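Local coordinates for protein alpha,alpha-trehalose-phosphate synthase (UDP-forming) (Burkholderia xenovorans, PDB 5V0T) that is a glycosyltransferase family 20 enzyme of the GT-B fold that binds UDP and 6-O-phosphono-alpha-D-glucopyranose, at residues A[95-98]-A[104-107]; A[172-177]-A[204-209]; A[181-186]-A[226-231]. All coordinates share one frame; numbering follows the deposited sequence.

Contact 1. Residues A[95-98]-A[104-107]; sequences WPAF and LLQY. With FMT (formic acid), chain U.
P96 and A97, on the last turn of helix 79-98, pack against L104 and L105 of the loop that follows. This is a helix end with the chain folded back over it, within a GT-B glycosyltransferase. No hydrogen bond joins 95-98 to 104-107. The CB of P96 points toward the loop and lies 4.0 Å from CB of L104. The same P96 CB is 3.9 Å from the backbone N of L105, and P96 CG is 3.9 Å from L105 CA. CB and CG of P96 thus lie against the start of L105. L105 has CG anti to its backbone N (chi1 -168°), which carries CD1 over to A97. There CD1 meets A97 CB at 3.6 Å.

Polar links tie the loop down beside this packing. Q106 bonds back to helix 79-98 through its backbone, to A92, and Q106 O accepts a hydrogen bond from T93 OG1.

The ligand side belongs to W95, one residue before the proline. W95 touches the bound 6-O-phosphono-alpha-D-glucopyranose; its ring makes a cation-pi contact with R315, while its NE1 is hydrogen-bonded to D279. The helix end that P96 and A97 join to the loop thus also carries W95, one residue of that ligand's pocket. At the far end of the loop sits a formic acid, probably from the crystallisation liquor. Its O1 accepts a nearly straight hydrogen bond from the backbone N of Y107, 3.0 Å long with an angle of 171° at the hydrogen.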
# COMPACT_ATOMS: atom_id res chain seq x y z
N TRP A 95 -8.61 7.90 -4.58
CA TRP A 95 -7.40 7.88 -3.76
C TRP A 95 -7.39 8.99 -2.72
O TRP A 95 -7.21 8.68 -1.53
CB TRP A 95 -6.15 7.94 -4.64
CG TRP A 95 -4.88 7.92 -3.80
CD1 TRP A 95 -4.21 9.00 -3.31
CD2 TRP A 95 -4.15 6.76 -3.36
NE1 TRP A 95 -3.11 8.59 -2.58
CE2 TRP A 95 -3.05 7.22 -2.61
CE3 TRP A 95 -4.32 5.38 -3.55
CZ2 TRP A 95 -2.11 6.35 -2.03
CZ3 TRP A 95 -3.38 4.51 -2.98
CH2 TRP A 95 -2.30 5.00 -2.22
N PRO A 96 -7.61 10.27 -3.07
CA PRO A 96 -7.61 11.29 -2.00
C PRO A 96 -8.75 11.10 -1.01
O PRO A 96 -8.53 11.28 0.20
CB PRO A 96 -7.73 12.61 -2.77
CG PRO A 96 -8.22 12.24 -4.13
CD PRO A 96 -7.71 10.87 -4.41
N ALA A 97 -9.94 10.71 -1.47
CA ALA A 97 -11.09 10.60 -0.57
C ALA A 97 -10.88 9.50 0.46
O ALA A 97 -11.15 9.69 1.65
CB ALA A 97 -12.37 10.35 -1.36
N PHE A 98 -10.41 8.33 0.01
CA PHE A 98 -10.23 7.18 0.88
C PHE A 98 -9.02 7.35 1.79
O PHE A 98 -8.92 6.65 2.80
CB PHE A 98 -10.06 5.90 0.05
CG PHE A 98 -11.34 5.34 -0.52
CD1 PHE A 98 -12.29 6.17 -1.12
CD2 PHE A 98 -11.59 3.98 -0.49
CE1 PHE A 98 -13.47 5.65 -1.65
CE2 PHE A 98 -12.75 3.45 -1.03
CZ PHE A 98 -13.69 4.28 -1.61
N LEU A 104 -8.21 17.50 -1.42
CA LEU A 104 -7.56 17.23 -2.70
C LEU A 104 -8.48 16.52 -3.67
O LEU A 104 -8.17 16.44 -4.87
CB LEU A 104 -6.30 16.38 -2.48
CG LEU A 104 -5.18 16.99 -1.62
CD1 LEU A 104 -4.04 15.97 -1.41
CD2 LEU A 104 -4.65 18.31 -2.19
N LEU A 105 -9.61 16.01 -3.20
CA LEU A 105 -10.58 15.37 -4.07
C LEU A 105 -11.01 16.31 -5.20
O LEU A 105 -11.35 17.48 -4.97
CB LEU A 105 -11.79 14.93 -3.25
CG LEU A 105 -12.84 13.99 -3.84
CD1 LEU A 105 -13.67 13.41 -2.73
CD2 LEU A 105 -13.74 14.72 -4.82
N GLN A 106 -10.94 15.82 -6.42
CA GLN A 106 -11.61 16.44 -7.54
C GLN A 106 -12.62 15.44 -8.09
O GLN A 106 -12.42 14.22 -7.98
CB GLN A 106 -10.63 16.86 -8.62
CG GLN A 106 -9.74 18.01 -8.20
CD GLN A 106 -8.59 18.23 -9.17
OE1 GLN A 106 -8.37 17.43 -10.08
NE2 GLN A 106 -7.85 19.32 -8.97
N TYR A 107 -13.71 15.95 -8.64
CA TYR A 107 -14.74 15.07 -9.17
C TYR A 107 -15.17 15.61 -10.53
O TYR A 107 -15.40 16.81 -10.67
CB TYR A 107 -15.96 14.99 -8.24
CG TYR A 107 -17.09 14.19 -8.84
CD1 TYR A 107 -16.96 12.83 -9.05
CD2 TYR A 107 -18.29 14.80 -9.22
CE1 TYR A 107 -17.98 12.08 -9.59
CE2 TYR A 107 -19.33 14.06 -9.78
CZ TYR A 107 -19.16 12.70 -9.95
OH TYR A 107 -20.16 11.93 -10.49
C FMT U . -14.55 18.93 -7.65
O1 FMT U . -13.79 18.92 -8.63
O2 FMT U . -14.71 19.89 -6.89

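Contact 2. Residues A[172-177]-A[204-209]; sequences VLLAVP and CDYIVN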
# COMPACT_ATOMS: atom_id res chain seq x y z
N VAL A 172 -16.82 10.54 5.72
CA VAL A 172 -15.80 10.97 4.77
C VAL A 172 -16.13 10.45 3.37
O VAL A 172 -15.95 11.17 2.38
CB VAL A 172 -14.42 10.49 5.26
CG1 VAL A 172 -13.37 10.62 4.18
CG2 VAL A 172 -14.01 11.27 6.53
N LEU A 173 -16.65 9.23 3.27
CA LEU A 173 -17.03 8.67 1.97
C LEU A 173 -18.15 9.48 1.30
O LEU A 173 -18.21 9.56 0.07
CB LEU A 173 -17.44 7.21 2.14
CG LEU A 173 -17.88 6.45 0.87
CD1 LEU A 173 -16.74 6.39 -0.14
CD2 LEU A 173 -18.35 5.05 1.24
N LEU A 174 -19.01 10.12 2.10
CA LEU A 174 -20.09 10.94 1.55
C LEU A 174 -19.59 12.07 0.66
O LEU A 174 -20.38 12.60 -0.14
CB LEU A 174 -20.95 11.53 2.66
CG LEU A 174 -21.72 10.53 3.54
CD1 LEU A 174 -22.53 11.28 4.61
CD2 LEU A 174 -22.59 9.64 2.69
N ALA A 175 -18.32 12.47 0.79
CA ALA A 175 -17.76 13.49 -0.08
C ALA A 175 -17.62 13.02 -1.53
O ALA A 175 -17.54 13.86 -2.43
CB ALA A 175 -16.39 13.95 0.43
N VAL A 176 -17.56 11.72 -1.76
CA VAL A 176 -17.51 11.18 -3.12
C VAL A 176 -18.93 11.20 -3.66
O VAL A 176 -19.77 10.43 -3.17
CB VAL A 176 -16.92 9.75 -3.14
CG1 VAL A 176 -16.89 9.18 -4.55
CG2 VAL A 176 -15.52 9.73 -2.53
N PRO A 177 -19.27 12.05 -4.63
CA PRO A 177 -20.68 12.23 -4.99
C PRO A 177 -21.35 10.92 -5.38
O PRO A 177 -22.46 10.64 -4.90
CB PRO A 177 -20.62 13.23 -6.16
CG PRO A 177 -19.42 14.09 -5.78
CD PRO A 177 -18.41 13.04 -5.30
N CYS A 204 -19.35 -1.21 7.22
CA CYS A 204 -20.63 -1.56 7.82
C CYS A 204 -21.38 -0.34 8.31
O CYS A 204 -22.62 -0.30 8.23
CB CYS A 204 -20.42 -2.54 8.98
SG CYS A 204 -19.74 -4.13 8.46
N ASP A 205 -20.66 0.67 8.79
CA ASP A 205 -21.30 1.92 9.21
C ASP A 205 -22.04 2.57 8.04
O ASP A 205 -23.16 3.06 8.20
CB ASP A 205 -20.24 2.86 9.79
CG ASP A 205 -20.84 4.04 10.53
OD1 ASP A 205 -21.72 3.82 11.39
OD2 ASP A 205 -20.43 5.19 10.26
N TYR A 206 -21.43 2.59 6.85
CA TYR A 206 -22.12 3.12 5.68
C TYR A 206 -23.35 2.27 5.35
O TYR A 206 -24.45 2.80 5.12
CB TYR A 206 -21.17 3.19 4.48
CG TYR A 206 -21.84 3.81 3.25
CD1 TYR A 206 -22.66 3.05 2.41
CD2 TYR A 206 -21.66 5.15 2.95
CE1 TYR A 206 -23.28 3.62 1.31
CE2 TYR A 206 -22.26 5.72 1.84
CZ TYR A 206 -23.08 4.94 1.02
OH TYR A 206 -23.70 5.50 -0.08
N ILE A 207 -23.18 0.95 5.31
CA ILE A 207 -24.29 0.05 4.98
C ILE A 207 -25.49 0.31 5.90
O ILE A 207 -26.64 0.42 5.44
CB ILE A 207 -23.84 -1.42 5.07
CG1 ILE A 207 -22.82 -1.75 3.96
CG2 ILE A 207 -25.04 -2.36 5.05
CD1 ILE A 207 -23.40 -1.72 2.56
N VAL A 208 -25.23 0.41 7.21
CA VAL A 208 -26.33 0.54 8.17
C VAL A 208 -26.91 1.95 8.16
O VAL A 208 -28.13 2.14 8.16
CB VAL A 208 -25.86 0.13 9.57
CG1 VAL A 208 -26.89 0.51 10.62
CG2 VAL A 208 -25.57 -1.37 9.62
N ASN A 209 -26.05 2.97 8.12
CA ASN A 209 -26.48 4.34 8.35
C ASN A 209 -26.69 5.17 7.09
O ASN A 209 -27.36 6.20 7.16
CB ASN A 209 -25.48 5.05 9.27
CG ASN A 209 -25.54 4.52 10.67
OD1 ASN A 209 -26.60 4.47 11.26
ND2 ASN A 209 -24.40 4.09 11.20
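Y206 of helix 197-209 reaches across to L173 and L174, at the turn following helix 170-173. Its CB points toward 172-177. CG stands anti to the backbone N (chi1 -177°), and the ring reaches the two leucines. One side of the ring does the touching. CD2 meets CD2 of L173 at 3.7 Å. The next atom out, CE2, is shared by two leucines: L173 CD2 and L174 CD2 each lie 4.0 Å from it. Both methyl groups come in obliquely to the ring. The L173 side chain crosses the tyrosine at about a right angle.

The chain turns just here: a type I beta turn runs from L173 to V176, closed by V176 N to L173 O at 2.9 Å. The contact joins the end region of helix 170-173 and the turn after it to helix 197-209, in the Rossmann-like domain of the GT-B fold that carries strand 191-194, and it is buried. On the other side of the ring, CE1 packs on V183 of helix 179-186. At the tip, the hydroxyl OH is hydrogen-bonded to H179 ND1, at the start of that same helix. This polar end is therefore satisfied beyond the leucines. One residue before the tyrosine, D205 OD2 is hydrogen-bonded to S170 OG, a polar link between helices 170-173 and 197-209. D205 OD1 takes a weak bond from N209 ND2, 2.7 Å long but bent to 125°.

Contact 3. Residues A[181-186]-A[226-231]; sequences ELVEAL and HAFGRT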
# COMPACT_ATOMS: atom_id res chain seq x y z
N GLU A 181 -23.57 4.60 -5.64
CA GLU A 181 -23.35 3.69 -6.77
C GLU A 181 -22.11 2.83 -6.54
O GLU A 181 -22.09 1.65 -6.92
CB GLU A 181 -23.21 4.49 -8.07
CG GLU A 181 -24.49 5.14 -8.58
CD GLU A 181 -24.99 6.32 -7.72
OE1 GLU A 181 -24.19 6.96 -6.99
OE2 GLU A 181 -26.21 6.60 -7.77
N LEU A 182 -21.08 3.40 -5.93
CA LEU A 182 -19.88 2.64 -5.62
C LEU A 182 -20.18 1.53 -4.62
O LEU A 182 -19.77 0.37 -4.81
CB LEU A 182 -18.78 3.56 -5.07
CG LEU A 182 -18.09 4.48 -6.08
CD1 LEU A 182 -17.26 5.53 -5.36
CD2 LEU A 182 -17.23 3.64 -7.01
N VAL A 183 -20.87 1.86 -3.53
CA VAL A 183 -21.11 0.83 -2.52
C VAL A 183 -22.08 -0.22 -3.04
O VAL A 183 -21.93 -1.41 -2.75
CB VAL A 183 -21.60 1.46 -1.20
CG1 VAL A 183 -21.94 0.37 -0.19
CG2 VAL A 183 -20.53 2.40 -0.62
N GLU A 184 -23.08 0.18 -3.82
CA GLU A 184 -23.96 -0.82 -4.40
C GLU A 184 -23.18 -1.77 -5.31
O GLU A 184 -23.37 -2.99 -5.26
CB GLU A 184 -25.10 -0.15 -5.18
CG GLU A 184 -26.01 -1.15 -5.86
CD GLU A 184 -27.23 -0.51 -6.48
OE1 GLU A 184 -28.23 -1.24 -6.70
OE2 GLU A 184 -27.20 0.70 -6.75
N ALA A 185 -22.26 -1.23 -6.11
CA ALA A 185 -21.42 -2.07 -6.96
C ALA A 185 -20.58 -3.04 -6.13
O ALA A 185 -20.41 -4.21 -6.51
CB ALA A 185 -20.51 -1.19 -7.83
N LEU A 186 -20.07 -2.59 -4.97
CA LEU A 186 -19.34 -3.49 -4.08
C LEU A 186 -20.19 -4.67 -3.66
O LEU A 186 -19.66 -5.78 -3.47
CB LEU A 186 -18.85 -2.74 -2.84
CG LEU A 186 -17.62 -1.85 -2.93
CD1 LEU A 186 -17.41 -1.17 -1.59
CD2 LEU A 186 -16.38 -2.68 -3.31
N HIS A 226 -26.53 -7.43 4.11
CA HIS A 226 -27.76 -7.32 3.34
C HIS A 226 -27.94 -5.86 2.96
O HIS A 226 -28.10 -5.01 3.85
CB HIS A 226 -28.97 -7.81 4.12
CG HIS A 226 -28.94 -9.27 4.45
ND1 HIS A 226 -29.55 -10.23 3.66
CD2 HIS A 226 -28.40 -9.94 5.49
CE1 HIS A 226 -29.38 -11.42 4.19
NE2 HIS A 226 -28.68 -11.28 5.31
N ALA A 227 -27.91 -5.56 1.67
CA ALA A 227 -28.05 -4.18 1.21
C ALA A 227 -28.33 -4.18 -0.29
O ALA A 227 -27.85 -5.06 -1.02
CB ALA A 227 -26.81 -3.35 1.52
N PHE A 228 -29.12 -3.20 -0.72
CA PHE A 228 -29.45 -3.02 -2.14
C PHE A 228 -30.07 -4.28 -2.73
O PHE A 228 -29.84 -4.61 -3.90
CB PHE A 228 -28.22 -2.61 -2.95
CG PHE A 228 -27.52 -1.39 -2.45
CD1 PHE A 228 -28.03 -0.12 -2.73
CD2 PHE A 228 -26.35 -1.49 -1.72
CE1 PHE A 228 -27.38 1.01 -2.27
CE2 PHE A 228 -25.69 -0.37 -1.26
CZ PHE A 228 -26.21 0.89 -1.54
N GLY A 229 -30.84 -5.00 -1.92
CA GLY A 229 -31.42 -6.25 -2.36
C GLY A 229 -30.47 -7.42 -2.46
O GLY A 229 -30.91 -8.53 -2.81
N ARG A 230 -29.20 -7.24 -2.16
CA ARG A 230 -28.21 -8.30 -2.33
C ARG A 230 -27.76 -8.83 -0.97
O ARG A 230 -27.92 -8.18 0.07
CB ARG A 230 -27.02 -7.78 -3.14
CG ARG A 230 -27.46 -7.13 -4.45
CD ARG A 230 -26.34 -6.98 -5.45
NE ARG A 230 -26.43 -7.99 -6.50
CZ ARG A 230 -25.90 -9.20 -6.40
NH1 ARG A 230 -25.22 -9.55 -5.31
NH2 ARG A 230 -26.03 -10.07 -7.40
N THR A 231 -27.22 -10.05 -0.99
CA THR A 231 -26.64 -10.69 0.18
C THR A 231 -25.20 -11.08 -0.14
O THR A 231 -24.94 -11.68 -1.18
CB THR A 231 -27.43 -11.95 0.58
OG1 THR A 231 -28.78 -11.59 0.90
CG2 THR A 231 -26.80 -12.61 1.79
O HOH W 1 -28.08 -4.39 -6.38
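The F228 ring lies with one face against E184. CB of E184 sits over the middle of that face, 3.6 Å from the ring centroid and 3° off the ring normal. This is a CH-pi contact. CA of E184 lies over the same face, 3.6 Å from F228 CE2. At the ring edge, near its plane, CG1 of V183 approaches F228 CE2 at 4.0 Å. The carboxylate of E184 is turned only 18° from the plane of the ring.

E184 runs on along the phenylalanine. Its CG is anti to the backbone N (chi1 177°) and the chain stays extended beyond it, which brings CG to 3.7 Å from F228 CG. The acid end then lies near the root of the aromatic side chain. A water bridges the two residues there, donating to E184 OE1 at 3.2 Å and to the carbonyl O of F228 at 3.0 Å. The aliphatic part of the glutamate thus covers the ring while its carboxylate keeps a water partner.

F228 sits in a beta hairpin. A type I' turn runs from A227 to R230, with F228 and G229 at its two middle positions, both with positive phi. The backbone of A227 and R230 is paired by two hydrogen bonds, and R230 N to A227 O is 2.8 Å.

The hairpin joins strands 223-227 and 230-236 of the larger sheet, between strands 191-194 and 214-216, and F228 of its turn rests on helix 179-186. F228 also touches A211 just after helix 197-209. V183 packs on I207 of that helix, which A227 also touches.

The three contacts come in series and then cross. Contact 1 closes before contact 2 opens, while the segments of contacts 2 and 3 alternate along the chain. Centres of contacts 1 and 2 are about 14 Å apart, those of 2 and 3 about 12 Å, and those of 1 and 3 about 22 Å. Contact 2 touches both others: A97 CB meets V176 CG2 at 3.4 Å, and V176 CG1 meets L182 CD1 at 3.8 Å. Packing is therefore continuous from helix 79-98, through the turn after helix 170-173, to helices 179-186 and 197-209. It runs from the ligand pocket, through W95, out to the hairpin of strands 223-227 and 230-236.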